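PDB 6WG5: ectonucleoside triphosphate diphosphohydrolase 4 from Homo sapiens, which belongs to the GDA1/CD39 nucleoside phosphatase family, whose members share the two-lobed fold of the actin-like ATPase superfamily. Local coordinates for residues 234-239 and 370-375; 204-209 and 270-275; 216-221 and 378-383; 256-261 and 484-489. All blocks are in the same frame, centred on the assembly; numbering follows the deposited sequence. Where two conformers were deposited one is given.

Contact 1: residues 234-239 and 370-375; sequences YEVPKT and YQPPIH
Tyr234 turns its CG between the backbone N and the carbonyl carbon (chi1 54°), and Ile374 sets CG1 beside its own N (chi1 -63°). The two side chains cross at about a right angle. CD1 of Ile374 lies over one face of the Tyr234 ring, offset toward the rim, in a CH-pi contact 4.1 Å from the ring centroid. CG1 of Ile374 comes within 3.6 Å of Tyr234 CE1. At the ring edge, Tyr234 OH donates a hydrogen bond of 2.9 Å to Pro372 O. The C=O...donor angle is 133°. Two residues on, Val236 CG2 packs on Pro372 CB at 3.9 Å. Gln371 NE2 hydrogen-bonds to the backbone O of Phe457. The ring of Tyr234 also meets that of Tyr274 on strand 270-279. The contact thus joins the end of strand 229-235 to the irregular segment before strand 381-385. Its hydroxyl bond ties a buried tyrosine to a proline carbonyl, while the aliphatic contacts supply apolar cover.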
loop_
_atom_site.group_PDB
_atom_site.type_symbol
_atom_site.label_atom_id
_atom_site.label_comp_id
_atom_site.label_asym_id
_atom_site.label_seq_id
_atom_site.Cartn_x
_atom_site.Cartn_y
_atom_site.Cartn_z
ATOM N N TYR A 234 -3.501 8.827 -3.714
ATOM C CA TYR A 234 -3.831 9.179 -5.086
ATOM C C TYR A 234 -3.245 10.541 -5.426
ATOM O O TYR A 234 -2.870 11.319 -4.546
ATOM C CB TYR A 234 -5.345 9.177 -5.317
ATOM C CG TYR A 234 -6.125 10.034 -4.350
ATOM C CD1 TYR A 234 -6.442 11.350 -4.656
ATOM C CD2 TYR A 234 -6.560 9.522 -3.139
ATOM C CE1 TYR A 234 -7.164 12.131 -3.777
ATOM C CE2 TYR A 234 -7.281 10.294 -2.255
ATOM C CZ TYR A 234 -7.580 11.596 -2.577
ATOM O OH TYR A 234 -8.301 12.362 -1.688
ATOM N N GLU A 235 -3.173 10.812 -6.725
ATOM C CA GLU A 235 -2.652 12.076 -7.215
ATOM C C GLU A 235 -3.726 13.151 -7.152
ATOM O O GLU A 235 -4.904 12.888 -7.406
ATOM C CB GLU A 235 -2.156 11.926 -8.655
ATOM C CG GLU A 235 -1.639 13.220 -9.270
ATOM C CD GLU A 235 -1.279 13.074 -10.735
ATOM O OE1 GLU A 235 -1.373 11.947 -11.265
ATOM O OE2 GLU A 235 -0.905 14.092 -11.357
ATOM N N VAL A 236 -3.307 14.364 -6.814
ATOM C CA VAL A 236 -4.190 15.527 -6.807
ATOM C C VAL A 236 -3.778 16.418 -7.974
ATOM O O VAL A 236 -2.901 17.279 -7.814
ATOM C CB VAL A 236 -4.116 16.272 -5.467
ATOM C CG1 VAL A 236 -5.113 17.419 -5.437
ATOM C CG2 VAL A 236 -4.367 15.308 -4.315
ATOM N N PRO A 237 -4.366 16.249 -9.163
ATOM C CA PRO A 237 -3.839 16.974 -10.332
ATOM C C PRO A 237 -4.119 18.464 -10.298
ATOM O O PRO A 237 -3.249 19.260 -10.673
ATOM C CB PRO A 237 -4.543 16.294 -11.520
ATOM C CG PRO A 237 -5.246 15.091 -10.955
ATOM C CD PRO A 237 -5.506 15.391 -9.523
ATOM N N LYS A 238 -5.311 18.866 -9.869
ATOM C CA LYS A 238 -5.728 20.257 -9.947
ATOM C C LYS A 238 -5.353 21.018 -8.682
ATOM O O LYS A 238 -5.270 20.451 -7.589
ATOM C CB LYS A 238 -7.237 20.356 -10.175
ATOM C CG LYS A 238 -7.655 20.204 -11.627
ATOM C CD LYS A 238 -9.153 20.419 -11.794
ATOM C CE LYS A 238 -9.551 20.452 -13.263
ATOM N NZ LYS A 238 -10.827 19.721 -13.515
ATOM N N THR A 239 -5.128 22.321 -8.847
ATOM C CA THR A 239 -4.881 23.196 -7.711
ATOM C C THR A 239 -5.981 23.032 -6.672
ATOM O O THR A 239 -7.164 22.936 -7.005
ATOM C CB THR A 239 -4.810 24.655 -8.174
ATOM O OG1 THR A 239 -3.790 24.796 -9.171
ATOM C CG2 THR A 239 -4.500 25.581 -7.005
ATOM N N TYR A 370 -8.668 15.344 6.741
ATOM C CA TYR A 370 -8.900 16.052 5.491
ATOM C C TYR A 370 -8.628 15.146 4.297
ATOM O O TYR A 370 -7.709 14.322 4.316
ATOM C CB TYR A 370 -8.016 17.295 5.412
ATOM C CG TYR A 370 -7.936 17.886 4.024
ATOM C CD1 TYR A 370 -8.968 18.665 3.519
ATOM C CD2 TYR A 370 -6.829 17.660 3.215
ATOM C CE1 TYR A 370 -8.901 19.204 2.247
ATOM C CE2 TYR A 370 -6.752 18.193 1.943
ATOM C CZ TYR A 370 -7.790 18.965 1.464
ATOM O OH TYR A 370 -7.717 19.499 0.199
ATOM N N GLN A 371 -9.438 15.309 3.251
ATOM C CA GLN A 371 -9.278 14.556 2.015
ATOM C C GLN A 371 -9.428 15.498 0.824
ATOM O O GLN A 371 -10.473 16.143 0.685
ATOM C CB GLN A 371 -10.307 13.428 1.933
ATOM C CG GLN A 371 -10.215 12.600 0.662
ATOM C CD GLN A 371 -11.208 11.454 0.636
ATOM O OE1 GLN A 371 -11.159 10.560 1.476
ATOM N NE2 GLN A 371 -12.116 11.478 -0.334
ATOM N N PRO A 372 -8.428 15.613 -0.049
ATOM C CA PRO A 372 -8.580 16.483 -1.208
ATOM C C PRO A 372 -9.664 15.957 -2.125
ATOM O O PRO A 372 -9.905 14.738 -2.194
ATOM C CB PRO A 372 -7.199 16.428 -1.878
ATOM C CG PRO A 372 -6.277 15.848 -0.876
ATOM C CD PRO A 372 -7.106 14.970 -0.015
ATOM N N PRO A 373 -10.337 16.838 -2.861
ATOM C CA PRO A 373 -11.403 16.372 -3.751
ATOM C C PRO A 373 -10.859 15.418 -4.803
ATOM O O PRO A 373 -9.752 15.591 -5.315
ATOM C CB PRO A 373 -11.932 17.666 -4.380
ATOM C CG PRO A 373 -10.786 18.618 -4.299
ATOM C CD PRO A 373 -10.077 18.280 -3.021
ATOM N N ILE A 374 -11.649 14.394 -5.113
ATOM C CA ILE A 374 -11.311 13.419 -6.144
ATOM C C ILE A 374 -12.155 13.713 -7.374
ATOM O O ILE A 374 -13.379 13.866 -7.277
ATOM C CB ILE A 374 -11.542 11.980 -5.652
ATOM C CG1 ILE A 374 -10.625 11.665 -4.466
ATOM C CG2 ILE A 374 -11.306 10.982 -6.785
ATOM C CD1 ILE A 374 -10.939 10.341 -3.780
ATOM N N HIS A 375 -11.502 13.794 -8.533
ATOM C CA HIS A 375 -12.196 13.957 -9.808
ATOM C C HIS A 375 -12.762 12.595 -10.201
ATOM O O HIS A 375 -12.205 11.858 -11.018
ATOM C CB HIS A 375 -11.244 14.508 -10.861
ATOM C CG HIS A 375 -11.932 15.114 -12.044
ATOM N ND1 HIS A 375 -11.266 15.429 -13.210
ATOM C CD2 HIS A 375 -13.222 15.475 -12.237
ATOM C CE1 HIS A 375 -12.120 15.952 -14.073
ATOM N NE2 HIS A 375 -13.313 15.991 -13.507
#

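Contact 2: residues 204-209 and 270-275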
loop_
_atom_site.group_PDB
_atom_site.type_symbol
_atom_site.label_atom_id
_atom_site.label_comp_id
_atom_site.label_asym_id
_atom_site.label_seq_id
_atom_site.Cartn_x
_atom_site.Cartn_y
_atom_site.Cartn_z
ATOM N N ASN A 204 -2.022 20.920 -12.641
ATOM C CA ASN A 204 -1.501 22.212 -12.209
ATOM C C ASN A 204 -0.284 21.941 -11.333
ATOM O O ASN A 204 -0.419 21.449 -10.208
ATOM C CB ASN A 204 -2.552 23.017 -11.449
ATOM C CG ASN A 204 -3.801 23.267 -12.268
ATOM O OD1 ASN A 204 -4.906 22.917 -11.854
ATOM N ND2 ASN A 204 -3.632 23.877 -13.435
ATOM N N ILE A 205 0.897 22.248 -11.852
ATOM C CA ILE A 205 2.129 22.005 -11.096
ATOM C C ILE A 205 2.146 22.914 -9.871
ATOM O O ILE A 205 1.854 24.117 -9.993
ATOM C CB ILE A 205 3.353 22.248 -11.981
ATOM C CG1 ILE A 205 3.264 21.405 -13.259
ATOM C CG2 ILE A 205 4.632 21.927 -11.222
ATOM C CD1 ILE A 205 3.134 19.908 -13.020
ATOM N N PRO A 206 2.470 22.402 -8.684
ATOM C CA PRO A 206 2.466 23.252 -7.486
ATOM C C PRO A 206 3.309 24.505 -7.668
ATOM O O PRO A 206 4.482 24.440 -8.046
ATOM C CB PRO A 206 3.044 22.334 -6.404
ATOM C CG PRO A 206 2.735 20.959 -6.872
ATOM C CD PRO A 206 2.801 21.002 -8.365
ATOM N N GLY A 207 2.704 25.653 -7.386
ATOM C CA GLY A 207 3.402 26.920 -7.492
ATOM C C GLY A 207 3.566 27.420 -8.908
ATOM O O GLY A 207 4.632 27.942 -9.258
ATOM N N SER A 208 2.536 27.281 -9.739
ATOM C CA SER A 208 2.605 27.714 -11.125
ATOM C C SER A 208 1.213 28.122 -11.587
ATOM O O SER A 208 0.205 27.609 -11.091
ATOM C CB SER A 208 3.175 26.609 -12.023
ATOM O OG SER A 208 4.452 26.198 -11.563
ATOM N N GLU A 209 1.171 29.047 -12.542
ATOM C CA GLU A 209 -0.091 29.631 -12.973
ATOM C C GLU A 209 -1.046 28.557 -13.486
ATOM O O GLU A 209 -0.648 27.447 -13.852
ATOM C CB GLU A 209 0.148 30.676 -14.064
ATOM C CG GLU A 209 0.932 31.890 -13.597
ATOM C CD GLU A 209 1.060 32.952 -14.672
ATOM O OE1 GLU A 209 1.228 32.589 -15.855
ATOM O OE2 GLU A 209 0.986 34.153 -14.334
ATOM N N VAL A 270 6.607 16.024 -12.183
ATOM C CA VAL A 270 6.278 16.571 -10.870
ATOM C C VAL A 270 4.859 16.145 -10.515
ATOM O O VAL A 270 3.919 16.382 -11.284
ATOM C CB VAL A 270 6.416 18.104 -10.858
ATOM C CG1 VAL A 270 5.920 18.682 -9.538
ATOM C CG2 VAL A 270 7.861 18.502 -11.092
ATOM N N TYR A 271 4.702 15.520 -9.349
ATOM C CA TYR A 271 3.420 14.983 -8.918
ATOM C C TYR A 271 3.090 15.449 -7.508
ATOM O O TYR A 271 3.980 15.590 -6.665
ATOM C CB TYR A 271 3.419 13.446 -8.945
ATOM C CG TYR A 271 3.493 12.862 -10.333
ATOM C CD1 TYR A 271 2.340 12.625 -11.065
ATOM C CD2 TYR A 271 4.714 12.548 -10.912
ATOM C CE1 TYR A 271 2.399 12.098 -12.336
ATOM C CE2 TYR A 271 4.785 12.018 -12.182
ATOM C CZ TYR A 271 3.624 11.795 -12.890
ATOM O OH TYR A 271 3.682 11.268 -14.159
ATOM N N ARG A 272 1.805 15.702 -7.272
ATOM C CA ARG A 272 1.267 15.939 -5.939
ATOM C C ARG A 272 0.422 14.731 -5.559
ATOM O O ARG A 272 -0.600 14.464 -6.202
ATOM C CB ARG A 272 0.431 17.219 -5.906
ATOM C CG ARG A 272 -0.026 17.632 -4.516
ATOM C CD ARG A 272 -0.994 18.810 -4.553
ATOM N NE ARG A 272 -0.708 19.732 -5.655
ATOM C CZ ARG A 272 -1.568 20.073 -6.614
ATOM N NH1 ARG A 272 -1.190 20.923 -7.562
ATOM N NH2 ARG A 272 -2.804 19.592 -6.630
ATOM N N VAL A 273 0.849 14.002 -4.530
ATOM C CA VAL A 273 0.191 12.767 -4.117
ATOM C C VAL A 273 -0.293 12.916 -2.681
ATOM O O VAL A 273 0.474 13.315 -1.797
ATOM C CB VAL A 273 1.127 11.553 -4.251
ATOM C CG1 VAL A 273 0.403 10.277 -3.853
ATOM C CG2 VAL A 273 1.651 11.448 -5.675
ATOM N N TYR A 274 -1.564 12.588 -2.459
ATOM C CA TYR A 274 -2.163 12.575 -1.133
ATOM C C TYR A 274 -2.062 11.171 -0.558
ATOM O O TYR A 274 -2.358 10.194 -1.250
ATOM C CB TYR A 274 -3.623 13.019 -1.213
ATOM C CG TYR A 274 -4.460 12.715 0.012
ATOM C CD1 TYR A 274 -5.275 11.593 0.056
ATOM C CD2 TYR A 274 -4.450 13.559 1.114
ATOM C CE1 TYR A 274 -6.051 11.314 1.164
ATOM C CE2 TYR A 274 -5.222 13.288 2.231
ATOM C CZ TYR A 274 -6.023 12.166 2.248
ATOM O OH TYR A 274 -6.794 11.888 3.354
ATOM N N VAL A 275 -1.633 11.074 0.698
ATOM C CA VAL A 275 -1.447 9.792 1.370
ATOM C C VAL A 275 -2.036 9.892 2.768
ATOM O O VAL A 275 -1.667 10.784 3.539
ATOM C CB VAL A 275 0.039 9.388 1.439
ATOM C CG1 VAL A 275 0.201 8.056 2.161
ATOM C CG2 VAL A 275 0.633 9.309 0.047
#
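Apolar packing joins Ile205 and Pro206 to Val270. CG1 of Val270, anti to its backbone N (chi1 174°), does the touching. It meets Ile205 CG2 at 3.9 Å, the two side chains crossing at about a right angle, and Pro206 CD at 4.1 Å. The second group of contacts is around the Arg272 guanidinium. This arginine was modelled in two conformations, and its contacts hold for one of them. Pro206 CG lies at the guanidinium edge, 3.9 Å from Arg272 NE, the two side chains lying alongside each other and pointing opposite ways. The carbonyl O of Asn204 is also at the edge, 2.8 Å from Arg272 NH1, but the angle is too poor for a hydrogen bond. The contact sets the loop after strand 200-203 against strand 270-279 of the six-stranded mixed sheet. The hydrogen bonds of Asn204 OD1 and, in this conformer, Arg272 NH2 go to Thr239 N and Lys238 O. Cohesion here is therefore largely apolar and rests mainly on Val270.

Contact 3: residues 216-221 and 378-383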
loop_
_atom_site.group_PDB
_atom_site.type_symbol
_atom_site.label_atom_id
_atom_site.label_comp_id
_atom_site.label_asym_id
_atom_site.label_seq_id
_atom_site.Cartn_x
_atom_site.Cartn_y
_atom_site.Cartn_z
ATOM N N ARG A 216 -0.909 15.000 -19.248
ATOM C CA ARG A 216 -0.108 13.784 -19.228
ATOM C C ARG A 216 -1.000 12.616 -18.830
ATOM O O ARG A 216 -2.180 12.788 -18.510
ATOM C CB ARG A 216 1.081 13.918 -18.273
ATOM C CG ARG A 216 0.677 14.185 -16.837
ATOM C CD ARG A 216 1.879 14.357 -15.919
ATOM N NE ARG A 216 1.451 14.555 -14.537
ATOM C CZ ARG A 216 2.182 15.142 -13.595
ATOM N NH1 ARG A 216 1.693 15.269 -12.368
ATOM N NH2 ARG A 216 3.391 15.611 -13.873
ATOM N N LYS A 217 -0.420 11.415 -18.847
ATOM C CA LYS A 217 -1.164 10.210 -18.501
ATOM C C LYS A 217 -1.773 10.325 -17.111
ATOM O O LYS A 217 -1.107 10.733 -16.156
ATOM C CB LYS A 217 -0.251 8.985 -18.548
ATOM C CG LYS A 217 0.007 8.418 -19.925
ATOM C CD LYS A 217 0.729 7.085 -19.805
ATOM C CE LYS A 217 1.099 6.508 -21.156
ATOM N NZ LYS A 217 1.815 5.210 -21.007
ATOM N N ARG A 218 -3.043 9.944 -17.003
ATOM C CA ARG A 218 -3.677 9.803 -15.701
ATOM C C ARG A 218 -3.007 8.686 -14.912
ATOM O O ARG A 218 -2.602 7.666 -15.475
ATOM C CB ARG A 218 -5.163 9.502 -15.881
ATOM C CG ARG A 218 -5.963 9.476 -14.597
ATOM C CD ARG A 218 -7.423 9.191 -14.890
ATOM N NE ARG A 218 -7.625 7.835 -15.390
ATOM C CZ ARG A 218 -8.766 7.390 -15.908
ATOM N NH1 ARG A 218 -9.820 8.190 -16.002
ATOM N NH2 ARG A 218 -8.853 6.139 -16.336
ATOM N N THR A 219 -2.887 8.882 -13.602
ATOM C CA THR A 219 -2.329 7.870 -12.717
ATOM C C THR A 219 -3.445 7.093 -12.025
ATOM O O THR A 219 -4.619 7.468 -12.060
ATOM C CB THR A 219 -1.405 8.503 -11.672
ATOM O OG1 THR A 219 -2.119 9.503 -10.934
ATOM C CG2 THR A 219 -0.184 9.124 -12.336
ATOM N N ALA A 220 -3.056 5.995 -11.382
ATOM C CA ALA A 220 -3.980 5.117 -10.676
ATOM C C ALA A 220 -3.749 5.255 -9.178
ATOM O O ALA A 220 -2.622 5.081 -8.701
ATOM C CB ALA A 220 -3.796 3.664 -11.114
ATOM N N GLY A 221 -4.814 5.570 -8.439
ATOM C CA GLY A 221 -4.741 5.589 -6.996
ATOM C C GLY A 221 -4.754 4.190 -6.421
ATOM O O GLY A 221 -5.054 3.209 -7.102
ATOM N N ASN A 378 -13.154 11.344 -13.735
ATOM C CA ASN A 378 -11.899 11.123 -14.457
ATOM C C ASN A 378 -10.841 10.627 -13.464
ATOM O O ASN A 378 -9.910 11.351 -13.110
ATOM C CB ASN A 378 -11.446 12.397 -15.170
ATOM C CG ASN A 378 -10.144 12.210 -15.919
ATOM O OD1 ASN A 378 -9.693 11.084 -16.125
ATOM N ND2 ASN A 378 -9.534 13.312 -16.332
ATOM N N SER A 379 -10.988 9.380 -13.022
ATOM C CA SER A 379 -10.062 8.794 -12.062
ATOM C C SER A 379 -10.162 7.277 -12.143
ATOM O O SER A 379 -11.062 6.725 -12.781
ATOM C CB SER A 379 -10.356 9.281 -10.641
ATOM O OG SER A 379 -11.591 8.769 -10.173
ATOM N N GLU A 380 -9.214 6.610 -11.487
ATOM C CA GLU A 380 -9.221 5.158 -11.368
ATOM C C GLU A 380 -8.436 4.775 -10.122
ATOM O O GLU A 380 -7.485 5.461 -9.737
ATOM C CB GLU A 380 -8.629 4.478 -12.609
ATOM C CG GLU A 380 -7.177 4.832 -12.885
ATOM C CD GLU A 380 -6.662 4.225 -14.177
ATOM O OE1 GLU A 380 -6.717 2.983 -14.314
ATOM O OE2 GLU A 380 -6.205 4.991 -15.056
ATOM N N PHE A 381 -8.849 3.674 -9.496
ATOM C CA PHE A 381 -8.228 3.193 -8.272
ATOM C C PHE A 381 -8.066 1.683 -8.337
ATOM O O PHE A 381 -8.864 0.983 -8.965
ATOM C CB PHE A 381 -9.057 3.550 -7.030
ATOM C CG PHE A 381 -8.878 4.965 -6.562
ATOM C CD1 PHE A 381 -8.075 5.249 -5.468
ATOM C CD2 PHE A 381 -9.516 6.010 -7.208
ATOM C CE1 PHE A 381 -7.911 6.550 -5.027
ATOM C CE2 PHE A 381 -9.356 7.313 -6.772
ATOM C CZ PHE A 381 -8.552 7.582 -5.681
ATOM N N TYR A 382 -7.022 1.192 -7.675
ATOM C CA TYR A 382 -6.858 -0.226 -7.391
ATOM C C TYR A 382 -7.159 -0.477 -5.920
ATOM O O TYR A 382 -6.779 0.323 -5.056
ATOM C CB TYR A 382 -5.440 -0.702 -7.717
ATOM C CG TYR A 382 -5.213 -1.029 -9.174
ATOM C CD1 TYR A 382 -5.064 -2.344 -9.596
ATOM C CD2 TYR A 382 -5.147 -0.024 -10.127
ATOM C CE1 TYR A 382 -4.854 -2.646 -10.928
ATOM C CE2 TYR A 382 -4.940 -0.318 -11.461
ATOM C CZ TYR A 382 -4.795 -1.629 -11.856
ATOM O OH TYR A 382 -4.588 -1.922 -13.187
ATOM N N GLY A 383 -7.844 -1.581 -5.639
ATOM C CA GLY A 383 -8.171 -1.979 -4.280
ATOM C C GLY A 383 -7.421 -3.248 -3.909
ATOM O O GLY A 383 -7.507 -4.258 -4.610
HETATM O O HOH W 1 -6.745 8.890 -11.110
#
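Glu380 OE2 is gripped by two nitrogens of Arg218 and, from elsewhere in the chain, by Arg189. The contact lies at a parallel pairing in the six-stranded mixed sheet, where strand 221-225 runs beside strand 381-385. Arg218 NE donates to Glu380 OE2 at 3.2 Å, on the anti side and 31° out of the carboxylate plane. The bond from NH2 to the same oxygen is weak. Both belong to one salt bridge, in which the guanidinium and carboxylate planes stand 83° apart. The bend at chi3 (68°) places NE, one of the two donors to Glu380 OE2. Arg218 NH1 turns to another partner. It donates to Asn378 OD1 at 2.9 Å, in the plane of the amide carbonyl. Ser379 O lies over one guanidinium face.

Backbone bonds make the parallel pairing of Gly221 with Phe381. Gly221 N donates to Glu380 O at 3.0 Å, and Tyr382 N donates to Gly221 O at 2.9 Å. A water accepts weakly from Glu380 N and donates to Thr219 O. Ala220 CB packs on Tyr382 CD2 at 4.0 Å. The Phe381 ring lies against Gly221. Gly221 CA makes an off-centre CH-pi contact 4.1 Å from the Phe381 ring centroid.

Contact 4: residues 256-261 and 484-489; sequences AEFNLG and ILYRTR
This is a mixed contact of aromatic packing and bridging waters, between the end of edge strand 255-259 and the C-terminal end of helix 479-487. Tyr486 carries the apolar part. It has CG anti to the backbone N (chi1 -174°), and from there the ring reaches the strand. Its CE2 meets Phe258 CB at 3.7 Å, and its CD2 meets Leu260 CD2 at 4.1 Å. Leu260 CD2 comes at the edge of the tyrosine ring. The Phe258 and Tyr486 planes are 89° apart, but the pair is oblique. Arg489 lies over the same tyrosine, with Tyr486 CZ beneath the centre of its guanidinium. NH2 of Arg489 donates to Tyr486 O at 3.1 Å, nearly in the guanidinium plane, which probably helps to hold the flat group over the ring. Across the segments, Arg489 NE is 3.2 Å from Asn259 O. One water donates to Asn259 O and Gly261 O and accepts from Arg489 NE. Another links Asn259 N to Tyr486 OH. The loop is shaped by an Asx turn, in which Asn259 OD1 accepts from Gly261 N at 3.0 Å. Strand 255-259 pairs antiparallel with strand 270-279, where the backbones of Phe258 and Tyr271 are hydrogen-bonded. Helix 172-186 lies close to both partners. Val177 touches Phe258, while Ile181 and Phe185 touch Leu485 on helix 479-487.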
loop_
_atom_site.group_PDB
_atom_site.type_symbol
_atom_site.label_atom_id
_atom_site.label_comp_id
_atom_site.label_asym_id
_atom_site.label_seq_id
_atom_site.Cartn_x
_atom_site.Cartn_y
_atom_site.Cartn_z
ATOM N N ALA A 256 2.381 15.039 -0.596
ATOM C CA ALA A 256 3.781 14.913 -0.979
ATOM C C ALA A 256 3.965 15.501 -2.370
ATOM O O ALA A 256 3.204 15.180 -3.289
ATOM C CB ALA A 256 4.231 13.451 -0.954
ATOM N N GLU A 257 4.965 16.366 -2.516
ATOM C CA GLU A 257 5.297 16.982 -3.794
ATOM C C GLU A 257 6.735 16.631 -4.137
ATOM O O GLU A 257 7.659 17.008 -3.408
ATOM C CB GLU A 257 5.098 18.495 -3.737
ATOM C CG GLU A 257 3.646 18.911 -3.868
ATOM C CD GLU A 257 3.349 20.237 -3.202
ATOM O OE1 GLU A 257 2.416 20.283 -2.371
ATOM O OE2 GLU A 257 4.048 21.230 -3.500
ATOM N N PHE A 258 6.921 15.911 -5.239
ATOM C CA PHE A 258 8.226 15.391 -5.612
ATOM C C PHE A 258 8.372 15.427 -7.127
ATOM O O PHE A 258 7.416 15.684 -7.864
ATOM C CB PHE A 258 8.421 13.965 -5.085
ATOM C CG PHE A 258 7.344 13.010 -5.514
ATOM C CD1 PHE A 258 7.480 12.267 -6.673
ATOM C CD2 PHE A 258 6.193 12.863 -4.761
ATOM C CE1 PHE A 258 6.490 11.390 -7.072
ATOM C CE2 PHE A 258 5.200 11.987 -5.152
ATOM C CZ PHE A 258 5.348 11.249 -6.309
ATOM N N ASN A 259 9.595 15.155 -7.583
ATOM C CA ASN A 259 9.939 15.165 -9.000
ATOM C C ASN A 259 10.659 13.864 -9.322
ATOM O O ASN A 259 11.730 13.594 -8.770
ATOM C CB ASN A 259 10.822 16.369 -9.339
ATOM C CG ASN A 259 11.050 16.527 -10.828
ATOM O OD1 ASN A 259 10.698 15.652 -11.621
ATOM N ND2 ASN A 259 11.654 17.644 -11.216
ATOM N N LEU A 260 10.069 13.058 -10.207
ATOM C CA LEU A 260 10.655 11.770 -10.558
ATOM C C LEU A 260 11.711 11.878 -11.647
ATOM O O LEU A 260 12.496 10.939 -11.823
ATOM C CB LEU A 260 9.568 10.798 -11.014
ATOM C CG LEU A 260 8.857 10.004 -9.922
ATOM C CD1 LEU A 260 7.627 9.328 -10.496
ATOM C CD2 LEU A 260 9.795 8.974 -9.322
ATOM N N GLY A 261 11.746 12.987 -12.385
ATOM C CA GLY A 261 12.724 13.148 -13.436
ATOM C C GLY A 261 14.090 13.519 -12.901
ATOM O O GLY A 261 14.275 13.801 -11.716
ATOM N N ILE A 484 13.560 2.612 -4.914
ATOM C CA ILE A 484 14.745 2.602 -5.768
ATOM C C ILE A 484 14.559 3.561 -6.936
ATOM O O ILE A 484 15.497 4.253 -7.347
ATOM C CB ILE A 484 15.048 1.170 -6.252
ATOM C CG1 ILE A 484 16.401 1.110 -6.963
ATOM C CG2 ILE A 484 13.954 0.660 -7.182
ATOM C CD1 ILE A 484 17.571 0.983 -6.025
ATOM N N LEU A 485 13.345 3.620 -7.486
ATOM C CA LEU A 485 13.096 4.492 -8.628
ATOM C C LEU A 485 13.268 5.955 -8.247
ATOM O O LEU A 485 13.790 6.754 -9.032
ATOM C CB LEU A 485 11.692 4.235 -9.177
ATOM C CG LEU A 485 11.338 4.865 -10.524
ATOM C CD1 LEU A 485 12.232 4.328 -11.632
ATOM C CD2 LEU A 485 9.873 4.610 -10.849
ATOM N N TYR A 486 12.843 6.324 -7.037
ATOM C CA TYR A 486 12.974 7.707 -6.595
ATOM C C TYR A 486 14.407 8.036 -6.193
ATOM O O TYR A 486 14.904 9.125 -6.500
ATOM C CB TYR A 486 12.021 7.982 -5.432
ATOM C CG TYR A 486 11.992 9.434 -5.011
ATOM C CD1 TYR A 486 12.628 9.856 -3.851
ATOM C CD2 TYR A 486 11.342 10.386 -5.781
ATOM C CE1 TYR A 486 12.610 11.182 -3.468
ATOM C CE2 TYR A 486 11.318 11.714 -5.406
ATOM C CZ TYR A 486 11.953 12.108 -4.249
ATOM O OH TYR A 486 11.930 13.433 -3.873
ATOM N N ARG A 487 15.092 7.112 -5.512
ATOM C CA ARG A 487 16.444 7.402 -5.042
ATOM C C ARG A 487 17.443 7.490 -6.191
ATOM O O ARG A 487 18.430 8.226 -6.093
ATOM C CB ARG A 487 16.892 6.346 -4.030
ATOM C CG ARG A 487 16.071 6.299 -2.735
ATOM C CD ARG A 487 16.024 7.648 -2.021
ATOM N NE ARG A 487 17.356 8.196 -1.770
ATOM C CZ ARG A 487 18.065 7.992 -0.661
ATOM N NH1 ARG A 487 17.582 7.246 0.327
ATOM N NH2 ARG A 487 19.267 8.539 -0.538
ATOM N N THR A 488 17.209 6.761 -7.285
ATOM C CA THR A 488 18.125 6.737 -8.419
ATOM C C THR A 488 17.704 7.691 -9.533
ATOM O O THR A 488 18.221 7.594 -10.651
ATOM C CB THR A 488 18.243 5.317 -8.980
ATOM O OG1 THR A 488 16.962 4.866 -9.438
ATOM C CG2 THR A 488 18.768 4.358 -7.927
ATOM N N ARG A 489 16.790 8.620 -9.251
ATOM C CA ARG A 489 16.182 9.417 -10.312
ATOM C C ARG A 489 17.170 10.352 -11.002
ATOM O O ARG A 489 16.871 10.842 -12.097
ATOM C CB ARG A 489 15.015 10.226 -9.747
ATOM C CG ARG A 489 15.415 11.320 -8.768
ATOM C CD ARG A 489 14.218 11.753 -7.940
ATOM N NE ARG A 489 14.438 12.995 -7.205
ATOM C CZ ARG A 489 14.979 13.073 -5.991
ATOM N NH1 ARG A 489 15.120 14.257 -5.411
ATOM N NH2 ARG A 489 15.382 11.980 -5.357
HETATM O O HOH W 2 13.810 15.052 -9.516
HETATM O O HOH W 3 11.668 15.624 -5.532
HETATM O O HOH W 4 14.586 10.039 -13.539
#

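Overall arrangement
Along the chain, segment 204-209 comes first, and contact 2 closes its loop at 270-275. Within that span start contact 3 at 216-221, contact 1 at 234-239 and contact 4 at 256-261. Contact 1 closes at 370-375, within the span of contact 3, which closes at 378-383. Contact 4 closes last, at 484-489. Contact 2 crosses the other three, and contact 4 crosses contacts 1 and 3. All four reach one mixed sheet. Contact 2 brings in the loop between strands 200-203 and 214-217, contact 1 the loop before strand 381-385, and contact 4 helix 479-487. Contact 3 pairs strand 221-225 with strand 381-385. Contacts 1, 2 and 3 touch one another; contact 4 touches contact 2 alone.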